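KLLA0F20702p (Kluyveromyces lactis, PDB 5Y5A) is a yeast telomerase Est1 protein that probably recruits the enzyme to telomeres by binding Cdc13, the chain holding its N-terminal part. Local coordinates at residues L8-V22 with M34-M48. Sequence-based numbering, arbitrary orientation.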
# COMPACT_ATOMS: atom_id res chain seq x y z
N LEU A 8 -32.29 -9.62 -1.01
CA LEU A 8 -31.64 -8.37 -1.36
C LEU A 8 -30.77 -8.54 -2.60
O LEU A 8 -30.69 -7.64 -3.45
CB LEU A 8 -30.80 -7.87 -0.18
CG LEU A 8 -29.90 -6.65 -0.40
CD1 LEU A 8 -30.73 -5.43 -0.71
CD2 LEU A 8 -29.05 -6.42 0.83
N GLN A 9 -30.11 -9.69 -2.70
CA GLN A 9 -29.29 -10.02 -3.86
C GLN A 9 -30.12 -10.07 -5.14
O GLN A 9 -29.67 -9.67 -6.21
CB GLN A 9 -28.58 -11.35 -3.64
CG GLN A 9 -27.72 -11.81 -4.80
CD GLN A 9 -26.38 -11.10 -4.85
OE1 GLN A 9 -25.65 -11.05 -3.85
NE2 GLN A 9 -26.04 -10.55 -6.01
N GLU A 10 -31.35 -10.57 -5.01
CA GLU A 10 -32.25 -10.70 -6.15
C GLU A 10 -32.63 -9.35 -6.72
O GLU A 10 -32.85 -9.20 -7.93
CB GLU A 10 -33.51 -11.47 -5.76
CG GLU A 10 -33.28 -12.91 -5.35
CD GLU A 10 -34.58 -13.62 -5.02
OE1 GLU A 10 -35.59 -12.92 -4.77
OE2 GLU A 10 -34.59 -14.86 -5.01
N THR A 11 -32.72 -8.36 -5.84
CA THR A 11 -33.15 -7.03 -6.24
C THR A 11 -32.10 -6.35 -7.12
O THR A 11 -32.43 -5.73 -8.12
CB THR A 11 -33.43 -6.15 -5.01
OG1 THR A 11 -34.37 -6.81 -4.16
CG2 THR A 11 -33.99 -4.80 -5.43
N PHE A 12 -30.83 -6.48 -6.74
CA PHE A 12 -29.76 -5.80 -7.46
C PHE A 12 -29.43 -6.49 -8.77
O PHE A 12 -29.04 -5.83 -9.74
CB PHE A 12 -28.51 -5.70 -6.58
CG PHE A 12 -28.47 -4.45 -5.77
CD1 PHE A 12 -29.09 -4.40 -4.53
CD2 PHE A 12 -27.85 -3.32 -6.25
CE1 PHE A 12 -29.06 -3.24 -3.78
CE2 PHE A 12 -27.82 -2.15 -5.51
CZ PHE A 12 -28.43 -2.11 -4.27
N SER A 13 -29.60 -7.80 -8.81
CA SER A 13 -29.48 -8.53 -10.07
C SER A 13 -30.48 -7.98 -11.07
O SER A 13 -30.18 -7.83 -12.25
CB SER A 13 -29.69 -10.03 -9.84
OG SER A 13 -29.82 -10.71 -11.08
N GLY A 14 -31.67 -7.66 -10.57
CA GLY A 14 -32.72 -7.07 -11.39
C GLY A 14 -32.38 -5.70 -11.92
O GLY A 14 -32.76 -5.34 -13.03
N PHE A 15 -31.67 -4.91 -11.12
CA PHE A 15 -31.22 -3.60 -11.57
C PHE A 15 -30.30 -3.77 -12.76
O PHE A 15 -30.43 -3.08 -13.77
CB PHE A 15 -30.50 -2.84 -10.45
CG PHE A 15 -31.38 -2.47 -9.30
CD1 PHE A 15 -32.74 -2.38 -9.46
CD2 PHE A 15 -30.84 -2.21 -8.06
CE1 PHE A 15 -33.56 -2.04 -8.40
CE2 PHE A 15 -31.65 -1.87 -6.99
CZ PHE A 15 -33.00 -1.79 -7.17
N GLN A 16 -29.36 -4.70 -12.61
CA GLN A 16 -28.39 -5.00 -13.66
C GLN A 16 -29.09 -5.37 -14.96
O GLN A 16 -28.84 -4.76 -16.00
CB GLN A 16 -27.46 -6.12 -13.20
CG GLN A 16 -26.34 -6.44 -14.18
CD GLN A 16 -25.30 -7.37 -13.58
OE1 GLN A 16 -25.07 -7.35 -12.37
NE2 GLN A 16 -24.68 -8.19 -14.41
N LYS A 17 -29.99 -6.35 -14.89
CA LYS A 17 -30.69 -6.84 -16.08
C LYS A 17 -31.53 -5.74 -16.73
O LYS A 17 -31.62 -5.68 -17.96
CB LYS A 17 -31.58 -8.04 -15.72
CG LYS A 17 -30.80 -9.22 -15.16
CD LYS A 17 -31.63 -10.49 -15.06
CE LYS A 17 -30.77 -11.64 -14.54
NZ LYS A 17 -31.49 -12.94 -14.52
N GLN A 18 -32.12 -4.88 -15.92
CA GLN A 18 -32.86 -3.73 -16.42
C GLN A 18 -31.97 -2.81 -17.25
O GLN A 18 -32.34 -2.39 -18.35
CB GLN A 18 -33.50 -2.95 -15.27
CG GLN A 18 -34.77 -3.58 -14.72
CD GLN A 18 -35.44 -2.72 -13.66
OE1 GLN A 18 -34.84 -1.79 -13.13
NE2 GLN A 18 -36.70 -3.03 -13.36
N LEU A 19 -30.79 -2.50 -16.72
CA LEU A 19 -29.88 -1.55 -17.35
C LEU A 19 -29.18 -2.13 -18.58
O LEU A 19 -28.80 -1.39 -19.49
CB LEU A 19 -28.84 -1.07 -16.34
CG LEU A 19 -29.39 -0.08 -15.31
CD1 LEU A 19 -28.34 0.27 -14.28
CD2 LEU A 19 -29.90 1.18 -16.01
N GLN A 20 -29.01 -3.45 -18.61
CA GLN A 20 -28.40 -4.11 -19.76
C GLN A 20 -29.27 -3.93 -21.00
O GLN A 20 -28.76 -3.70 -22.10
CB GLN A 20 -28.19 -5.60 -19.48
CG GLN A 20 -27.11 -5.87 -18.44
CD GLN A 20 -27.03 -7.34 -18.06
OE1 GLN A 20 -27.93 -8.13 -18.37
NE2 GLN A 20 -25.94 -7.72 -17.39
N SER A 21 -30.58 -4.03 -20.80
CA SER A 21 -31.53 -3.80 -21.88
C SER A 21 -31.46 -2.35 -22.34
O SER A 21 -31.71 -2.04 -23.51
CB SER A 21 -32.94 -4.16 -21.43
OG SER A 21 -33.85 -4.17 -22.52
N VAL A 22 -31.10 -1.46 -21.41
CA VAL A 22 -30.94 -0.05 -21.72
C VAL A 22 -29.51 0.27 -22.13
O VAL A 22 -29.14 0.14 -23.30
CB VAL A 22 -31.32 0.83 -20.51
CG1 VAL A 22 -31.33 2.29 -20.90
CG2 VAL A 22 -32.67 0.41 -19.96
N MET A 34 -32.78 6.37 -20.74
CA MET A 34 -31.54 5.82 -20.20
C MET A 34 -31.21 6.48 -18.87
O MET A 34 -30.75 5.82 -17.93
CB MET A 34 -30.39 6.02 -21.19
CG MET A 34 -29.05 5.53 -20.69
SD MET A 34 -27.78 5.63 -21.97
CE MET A 34 -28.37 4.43 -23.16
N LYS A 35 -31.44 7.78 -18.79
CA LYS A 35 -31.23 8.51 -17.55
C LYS A 35 -32.36 8.21 -16.57
O LYS A 35 -32.14 8.10 -15.37
CB LYS A 35 -31.13 10.01 -17.82
CG LYS A 35 -30.52 10.81 -16.68
CD LYS A 35 -30.35 12.27 -17.08
CE LYS A 35 -29.65 13.06 -15.99
NZ LYS A 35 -29.42 14.47 -16.41
N GLY A 36 -33.57 8.07 -17.11
CA GLY A 36 -34.74 7.77 -16.31
C GLY A 36 -34.60 6.48 -15.53
O GLY A 36 -34.91 6.43 -14.34
N ALA A 37 -34.11 5.44 -16.19
CA ALA A 37 -33.90 4.16 -15.54
C ALA A 37 -32.90 4.28 -14.40
O ALA A 37 -33.11 3.73 -13.32
CB ALA A 37 -33.41 3.13 -16.55
N ILE A 38 -31.84 5.02 -14.61
CA ILE A 38 -30.85 5.19 -13.57
C ILE A 38 -31.43 5.93 -12.40
O ILE A 38 -31.13 5.62 -11.27
CB ILE A 38 -29.60 5.90 -14.12
CG1 ILE A 38 -29.05 5.11 -15.29
CG2 ILE A 38 -28.50 6.03 -13.09
CD1 ILE A 38 -28.67 3.69 -14.94
N GLN A 39 -32.23 6.93 -12.69
CA GLN A 39 -32.83 7.74 -11.63
C GLN A 39 -33.76 6.92 -10.74
O GLN A 39 -33.80 7.12 -9.53
CB GLN A 39 -33.59 8.91 -12.23
CG GLN A 39 -32.71 10.06 -12.64
CD GLN A 39 -33.48 11.13 -13.38
OE1 GLN A 39 -34.58 10.88 -13.87
NE2 GLN A 39 -32.91 12.33 -13.46
N MET A 40 -34.51 6.02 -11.36
CA MET A 40 -35.44 5.18 -10.61
C MET A 40 -34.68 4.22 -9.70
O MET A 40 -35.04 4.04 -8.54
CB MET A 40 -36.33 4.40 -11.57
CG MET A 40 -37.28 5.27 -12.37
SD MET A 40 -38.40 6.22 -11.32
CE MET A 40 -39.39 4.91 -10.63
N ILE A 41 -33.62 3.62 -10.23
CA ILE A 41 -32.82 2.67 -9.47
C ILE A 41 -32.06 3.38 -8.34
O ILE A 41 -31.99 2.87 -7.22
CB ILE A 41 -31.83 1.91 -10.39
CG1 ILE A 41 -32.61 1.05 -11.38
CG2 ILE A 41 -30.86 1.06 -9.57
CD1 ILE A 41 -31.76 0.36 -12.42
N HIS A 42 -31.52 4.55 -8.64
CA HIS A 42 -30.86 5.37 -7.62
C HIS A 42 -31.83 5.73 -6.50
O HIS A 42 -31.45 5.76 -5.33
CB HIS A 42 -30.29 6.65 -8.24
CG HIS A 42 -28.91 6.49 -8.80
ND1 HIS A 42 -28.12 7.56 -9.14
CD2 HIS A 42 -28.17 5.38 -9.07
CE1 HIS A 42 -26.96 7.13 -9.60
NE2 HIS A 42 -26.97 5.81 -9.56
N SER A 43 -33.07 6.00 -6.87
CA SER A 43 -34.09 6.39 -5.90
C SER A 43 -34.40 5.26 -4.93
O SER A 43 -34.63 5.50 -3.74
CB SER A 43 -35.37 6.84 -6.61
OG SER A 43 -36.42 7.01 -5.69
N LYS A 44 -34.42 4.03 -5.43
CA LYS A 44 -34.69 2.87 -4.60
C LYS A 44 -33.51 2.59 -3.67
O LYS A 44 -33.69 2.26 -2.51
CB LYS A 44 -34.98 1.64 -5.45
CG LYS A 44 -36.30 1.69 -6.17
CD LYS A 44 -36.61 0.36 -6.84
CE LYS A 44 -38.00 0.36 -7.46
NZ LYS A 44 -38.34 -0.96 -8.05
N ILE A 45 -32.31 2.72 -4.22
CA ILE A 45 -31.10 2.43 -3.47
C ILE A 45 -30.92 3.43 -2.33
O ILE A 45 -30.64 3.04 -1.19
CB ILE A 45 -29.86 2.44 -4.38
CG1 ILE A 45 -29.95 1.30 -5.40
CG2 ILE A 45 -28.58 2.34 -3.57
CD1 ILE A 45 -28.75 1.23 -6.33
N MET A 46 -31.10 4.71 -2.64
CA MET A 46 -31.02 5.77 -1.64
C MET A 46 -31.97 5.48 -0.50
O MET A 46 -31.70 5.81 0.66
CB MET A 46 -31.33 7.14 -2.26
CG MET A 46 -30.16 7.77 -3.01
SD MET A 46 -30.58 9.26 -3.95
CE MET A 46 -29.01 9.66 -4.72
N GLN A 47 -33.09 4.85 -0.83
CA GLN A 47 -34.09 4.48 0.15
C GLN A 47 -33.67 3.29 1.00
O GLN A 47 -33.99 3.23 2.19
CB GLN A 47 -35.41 4.18 -0.54
CG GLN A 47 -36.55 3.95 0.40
CD GLN A 47 -37.85 4.01 -0.34
OE1 GLN A 47 -37.88 4.41 -1.50
NE2 GLN A 47 -38.93 3.61 0.32
N MET A 48 -32.97 2.33 0.39
CA MET A 48 -32.42 1.21 1.15
C MET A 48 -31.42 1.74 2.15
O MET A 48 -31.41 1.32 3.32
CB MET A 48 -31.76 0.20 0.22
CG MET A 48 -32.70 -0.44 -0.78
SD MET A 48 -31.77 -1.43 -1.95
CE MET A 48 -33.05 -1.91 -3.10
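F15 enters helix 34-48 as a knob in a hole made by I41, K44, I45 and M48. With CB directed at helix 34-48 and CG anti to the carbonyl carbon (chi1 -66°), the ring lies alongside I41: I41 CG2 sits 3.7 Å from the F15 ring centroid, 18° off the ring normal, a CH-pi contact over one face. T11 O lies over the opposite face, while M48 CE arrives near the ring plane, 4.1 Å from F15 CZ. M48 is the reciprocal knob, among L8, T11, F12 and F15; its SD approaches F12 CE1 obliquely at 3.7 Å, a Met-aromatic contact. The segment axes run at 171° and helices 7-21 and 33-53 are consecutive, so this knobs-into-holes pair forms an antiparallel helical hairpin. Replacing F15 with an alanine would probably open a gap between I41 and M48 and deprive I41 of its aromatic face. On the buried flank, I45 CD1 meets F12 CE2 at 3.6 Å, and both side chains touch T85 of helix 78-105. The other flank is looser and solvent-exposed: the extended K44 lays CD 4.2 Å from F15 CE1, and Q18 OE1 skirts I41 CD1. Exposed V22 packs CG1 against M34 CB at 3.9 Å.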